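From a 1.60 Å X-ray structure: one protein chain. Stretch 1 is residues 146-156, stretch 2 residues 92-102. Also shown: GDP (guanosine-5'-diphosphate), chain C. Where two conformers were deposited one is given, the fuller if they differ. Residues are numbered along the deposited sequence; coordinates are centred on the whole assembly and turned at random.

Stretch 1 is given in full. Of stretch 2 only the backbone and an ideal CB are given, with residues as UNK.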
# COMPACT_ATOMS: atom_id res chain seq x y z
N LYS A 146 -5.11 8.71 -6.96
CA LYS A 146 -5.64 9.59 -8.00
C LYS A 146 -6.52 10.69 -7.40
O LYS A 146 -7.51 11.09 -8.00
CB LYS A 146 -6.38 8.81 -9.10
CG LYS A 146 -5.71 7.51 -9.55
CD LYS A 146 -6.08 7.16 -10.98
CE LYS A 146 -5.49 5.81 -11.39
NZ LYS A 146 -6.13 5.29 -12.64
N CYS A 147 -6.14 11.18 -6.23
CA CYS A 147 -6.95 12.20 -5.58
C CYS A 147 -6.87 13.56 -6.29
O CYS A 147 -7.66 14.46 -6.01
CB CYS A 147 -6.67 12.37 -4.03
SG CYS A 147 -4.98 12.98 -3.66
N ASP A 148 -5.92 13.71 -7.21
CA ASP A 148 -5.83 14.92 -8.04
C ASP A 148 -7.01 14.97 -9.01
O ASP A 148 -7.28 16.00 -9.63
CB ASP A 148 -4.51 14.95 -8.81
CG ASP A 148 -4.31 13.71 -9.66
OD1 ASP A 148 -4.04 12.64 -9.08
OD2 ASP A 148 -4.44 13.79 -10.89
N LEU A 149 -7.69 13.84 -9.15
CA LEU A 149 -8.84 13.72 -10.05
C LEU A 149 -10.14 13.95 -9.29
O LEU A 149 -11.11 13.20 -9.44
CB LEU A 149 -8.85 12.34 -10.74
CG LEU A 149 -7.64 12.13 -11.67
CD1 LEU A 149 -7.75 10.82 -12.42
CD2 LEU A 149 -7.53 13.30 -12.62
N ASP A 150 -10.13 15.00 -8.48
CA ASP A 150 -11.23 15.30 -7.57
C ASP A 150 -12.57 15.45 -8.28
O ASP A 150 -13.59 14.94 -7.81
CB ASP A 150 -10.90 16.51 -6.67
CG ASP A 150 -10.76 17.83 -7.44
OD1 ASP A 150 -10.04 17.87 -8.46
OD2 ASP A 150 -11.34 18.84 -7.00
N THR A 151 -12.56 16.10 -9.44
CA THR A 151 -13.79 16.36 -10.19
C THR A 151 -14.41 15.11 -10.80
O THR A 151 -15.49 15.16 -11.38
CB THR A 151 -13.55 17.38 -11.32
OG1 THR A 151 -12.71 16.79 -12.33
CG2 THR A 151 -12.90 18.64 -10.78
N ARG A 152 -13.72 13.97 -10.65
CA ARG A 152 -14.18 12.72 -11.23
C ARG A 152 -14.22 11.59 -10.20
O ARG A 152 -14.20 10.41 -10.55
CB ARG A 152 -13.31 12.32 -12.42
CG ARG A 152 -13.45 13.23 -13.63
CD ARG A 152 -14.81 13.03 -14.28
NE ARG A 152 -14.99 13.84 -15.48
CZ ARG A 152 -15.50 15.07 -15.47
NH1 ARG A 152 -15.87 15.63 -14.33
NH2 ARG A 152 -15.63 15.74 -16.62
N ARG A 153 -14.29 11.93 -8.92
CA ARG A 153 -14.24 10.85 -7.95
C ARG A 153 -15.61 10.15 -7.83
O ARG A 153 -16.66 10.77 -7.99
CB ARG A 153 -13.62 11.28 -6.61
CG ARG A 153 -14.45 12.19 -5.74
CD ARG A 153 -14.02 12.07 -4.27
NE ARG A 153 -12.73 12.71 -3.94
CZ ARG A 153 -11.80 12.16 -3.15
NH1 ARG A 153 -10.67 12.82 -2.87
NH2 ARG A 153 -12.00 10.95 -2.65
N GLU A 154 -15.56 8.84 -7.62
CA GLU A 154 -16.76 8.04 -7.41
C GLU A 154 -16.83 7.56 -5.97
O GLU A 154 -17.88 7.11 -5.52
CB GLU A 154 -16.76 6.81 -8.33
CG GLU A 154 -16.93 7.13 -9.82
CD GLU A 154 -17.04 5.86 -10.67
OE1 GLU A 154 -17.37 5.98 -11.87
OE2 GLU A 154 -16.81 4.75 -10.15
N VAL A 155 -15.70 7.64 -5.27
CA VAL A 155 -15.63 7.23 -3.87
C VAL A 155 -15.22 8.42 -3.00
O VAL A 155 -14.19 9.05 -3.25
CB VAL A 155 -14.60 6.09 -3.66
CG1 VAL A 155 -14.60 5.65 -2.22
CG2 VAL A 155 -14.90 4.91 -4.56
N GLY A 156 -16.02 8.74 -1.99
CA GLY A 156 -15.77 9.89 -1.13
C GLY A 156 -14.70 9.66 -0.08
O GLY A 156 -14.40 8.53 0.28
N UNK A 92 -4.28 -0.57 -2.68
CA UNK A 92 -4.59 0.63 -3.44
C UNK A 92 -5.91 0.53 -4.21
O UNK A 92 -6.22 -0.49 -4.84
CB UNK A 92 -3.45 0.93 -4.41
N UNK A 93 -6.70 1.60 -4.16
CA UNK A 93 -7.85 1.73 -5.04
C UNK A 93 -7.80 3.11 -5.72
O UNK A 93 -6.97 3.95 -5.36
CB UNK A 93 -9.15 1.54 -4.26
N UNK A 94 -8.65 3.28 -6.73
CA UNK A 94 -8.67 4.47 -7.58
C UNK A 94 -9.92 5.20 -7.17
O UNK A 94 -11.01 4.63 -7.24
CB UNK A 94 -8.65 4.14 -9.07
N UNK A 95 -9.80 6.43 -6.68
CA UNK A 95 -10.96 7.09 -6.11
C UNK A 95 -11.99 7.38 -7.19
O UNK A 95 -13.15 7.66 -6.88
CB UNK A 95 -10.55 8.38 -5.40
N UNK A 96 -11.57 7.32 -8.46
CA UNK A 96 -12.48 7.54 -9.57
C UNK A 96 -13.19 6.28 -10.05
O UNK A 96 -13.96 6.35 -11.00
CB UNK A 96 -11.71 8.16 -10.74
N UNK A 97 -12.93 5.14 -9.41
CA UNK A 97 -13.50 3.86 -9.83
C UNK A 97 -14.01 3.03 -8.65
O UNK A 97 -13.24 2.34 -7.97
CB UNK A 97 -12.46 3.06 -10.61
N UNK A 98 -15.31 3.07 -8.43
CA UNK A 98 -15.87 2.42 -7.27
C UNK A 98 -15.62 0.91 -7.26
O UNK A 98 -15.47 0.32 -6.20
CB UNK A 98 -17.37 2.70 -7.20
N UNK A 99 -15.57 0.27 -8.43
CA UNK A 99 -15.27 -1.15 -8.47
C UNK A 99 -13.92 -1.47 -7.81
O UNK A 99 -13.78 -2.50 -7.17
CB UNK A 99 -15.28 -1.64 -9.92
N UNK A 100 -12.94 -0.60 -7.99
CA UNK A 100 -11.60 -0.82 -7.42
C UNK A 100 -11.64 -0.73 -5.89
O UNK A 100 -10.88 -1.40 -5.19
CB UNK A 100 -10.61 0.20 -7.98
N UNK A 101 -12.55 0.09 -5.39
CA UNK A 101 -12.70 0.26 -3.95
C UNK A 101 -13.31 -1.00 -3.37
O UNK A 101 -12.95 -1.46 -2.29
CB UNK A 101 -13.56 1.48 -3.62
N UNK A 102 -14.22 -1.60 -4.12
CA UNK A 102 -14.85 -2.83 -3.68
C UNK A 102 -13.83 -3.97 -3.66
O UNK A 102 -13.79 -4.76 -2.73
CB UNK A 102 -16.03 -3.18 -4.59
PB GDP C . -1.29 -0.18 -11.68
O1B GDP C . 0.18 -0.46 -11.48
O2B GDP C . -2.02 -0.30 -10.35
O3B GDP C . -1.88 -1.14 -12.70
O3A GDP C . -1.45 1.34 -12.21
PA GDP C . -0.33 2.25 -12.97
O1A GDP C . 0.73 2.77 -12.02
O2A GDP C . 0.29 1.54 -14.15
O5' GDP C . -1.20 3.51 -13.45
C5' GDP C . -2.31 3.28 -14.33
C4' GDP C . -2.67 4.61 -14.95
O4' GDP C . -3.06 5.47 -13.90
C3' GDP C . -1.51 5.28 -15.65
O3' GDP C . -1.98 5.94 -16.85
C2' GDP C . -1.04 6.32 -14.66
O2' GDP C . -0.45 7.45 -15.30
C1' GDP C . -2.34 6.69 -13.97
N9 GDP C . -2.16 7.15 -12.58
C8 GDP C . -1.60 6.46 -11.57
N7 GDP C . -1.63 7.19 -10.43
C5 GDP C . -2.24 8.35 -10.71
C6 GDP C . -2.61 9.57 -9.98
O6 GDP C . -2.34 9.68 -8.77
N1 GDP C . -3.24 10.55 -10.64
C2 GDP C . -3.53 10.47 -11.94
N2 GDP C . -4.16 11.52 -12.52
N3 GDP C . -3.23 9.38 -12.69
C4 GDP C . -2.59 8.32 -12.13

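Position 92 lies in a strand, with nothing of stretch 1 within 5.5 Å of its ideal CB. Stretch 1 sets no demand; a strand favours beta-branched residues. It is Val92.

Position 93 continues the strand, its CB sideways to stretch 1. A short side chain would miss stretch 1; a long apolar one could reach Val155. It is Phe93, whose CE1 lies 4.0 Å from Val155 CG1.

At position 94 the ideal CB is 4.3 Å from Lys146 CE, and Lys146 offers a positive charge. An acid suits best; Asn or Gln could also accept a hydrogen bond. It is Asp94. Its OD2 forms a salt bridge with Lys146 NZ at 2.9 Å. The same NZ makes a weak hydrogen bond to GDP O4' (3.3 Å).

At position 95 the backbone O accepts from Glu154 N (2.8 Å) and Val155 N (3.0 Å), whatever the side chain. The ideal CB is 4.0 Å from Arg153 NH2. A compact apolar residue would suit, such as Val, Ile or Ala. It is Val95. Its CG2 packs over one face of the Arg153 guanidinium and lies 3.5 Å from Lys146 O.

At position 96 the ideal CB is only 3.4 Å from Arg152 O. A small side chain, such as Ser, Thr or Ala, looks suitable. It is Thr96. Its CG2 touches Leu149 CB at 3.6 Å, while OG1 donates to Asp94 OD1 at 2.7 Å, bracing the turn.

Position 97 precedes a helix and its CB points away from stretch 1. Many residues would fit. It is Arg97, of which stretch 1 covers very little.

At position 98 the backbone N donates to Glu154 OE2 (2.8 Å), so any residue but proline could keep this bond. The ideal CB is 4.2 Å from Val155 CG2, with the acceptor Glu154 O farther out. A long side chain ending in a donor, Arg or Lys, is attractive. It is Arg98. NH2 donates to Glu154 O at 2.9 Å, and Val155 CG2 lies over one guanidinium face.

Positions 99 and 100 leave stretch 1 untouched, so it cannot choose between residues. They are Ser99 and Ser100; Ser100 OG accepts from Asp94 N (2.9 Å).

Position 101 points toward stretch 1, its ideal CB 3.8 Å from Val155 CG2. An apolar residue is expected: Leu, Ile, Met or Phe. It is Phe101. Val155 CG1 sits over the ring face, 3.8 Å from the centroid of the Phe101 ring.

Position 102 is out of reach and unconstrained here. It is Glu102.

Stretch 2 (92-102) VFDVTRRSSFE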
# COMPACT_ATOMS: atom_id res chain seq x y z
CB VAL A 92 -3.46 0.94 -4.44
CG1 VAL A 92 -3.67 2.30 -5.09
CG2 VAL A 92 -2.12 0.90 -3.73
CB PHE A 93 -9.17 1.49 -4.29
CG PHE A 93 -9.57 2.58 -3.36
CD1 PHE A 93 -10.43 3.59 -3.80
CD2 PHE A 93 -9.16 2.57 -2.04
CE1 PHE A 93 -10.83 4.60 -2.93
CE2 PHE A 93 -9.56 3.57 -1.16
CZ PHE A 93 -10.41 4.59 -1.61
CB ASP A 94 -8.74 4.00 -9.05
CG ASP A 94 -8.86 5.14 -10.05
OD1 ASP A 94 -9.18 6.29 -9.68
OD2 ASP A 94 -8.62 4.87 -11.24
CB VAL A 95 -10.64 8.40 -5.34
CG1 VAL A 95 -9.70 8.12 -4.16
CG2 VAL A 95 -10.09 9.46 -6.27
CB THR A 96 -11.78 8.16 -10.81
OG1 THR A 96 -11.00 7.16 -11.47
CG2 THR A 96 -10.92 9.35 -10.43
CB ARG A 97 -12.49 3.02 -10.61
CG ARG A 97 -12.39 3.32 -12.09
CD ARG A 97 -12.07 2.03 -12.86
NE ARG A 97 -10.82 1.38 -12.43
CZ ARG A 97 -10.74 0.18 -11.85
NH1 ARG A 97 -11.84 -0.53 -11.61
NH2 ARG A 97 -9.56 -0.31 -11.52
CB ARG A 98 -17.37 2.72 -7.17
CG ARG A 98 -18.08 1.89 -6.15
CD ARG A 98 -19.44 2.45 -5.87
NE ARG A 98 -19.36 3.79 -5.32
CZ ARG A 98 -19.18 4.04 -4.03
NH1 ARG A 98 -19.05 3.02 -3.18
NH2 ARG A 98 -19.12 5.29 -3.60
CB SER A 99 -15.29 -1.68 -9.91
OG SER A 99 -14.52 -0.86 -10.77
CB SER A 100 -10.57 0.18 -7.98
OG SER A 100 -10.75 1.46 -7.41
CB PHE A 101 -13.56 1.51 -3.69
CG PHE A 101 -13.87 1.78 -2.25
CD1 PHE A 101 -12.85 2.00 -1.33
CD2 PHE A 101 -15.18 1.86 -1.82
CE1 PHE A 101 -13.14 2.29 0.00
CE2 PHE A 101 -15.47 2.13 -0.49
CZ PHE A 101 -14.45 2.36 0.42
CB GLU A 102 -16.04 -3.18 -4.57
CG GLU A 102 -17.14 -2.17 -4.48
CD GLU A 102 -18.15 -2.28 -5.60
OE1 GLU A 102 -19.18 -1.57 -5.53
OE2 GLU A 102 -17.89 -3.05 -6.55
O HOH W 1 -8.49 6.18 -13.28
O HOH W 2 -15.00 8.66 -12.62
O HOH W 3 -20.14 6.14 -6.43
O HOH W 4 -16.66 1.53 -11.00
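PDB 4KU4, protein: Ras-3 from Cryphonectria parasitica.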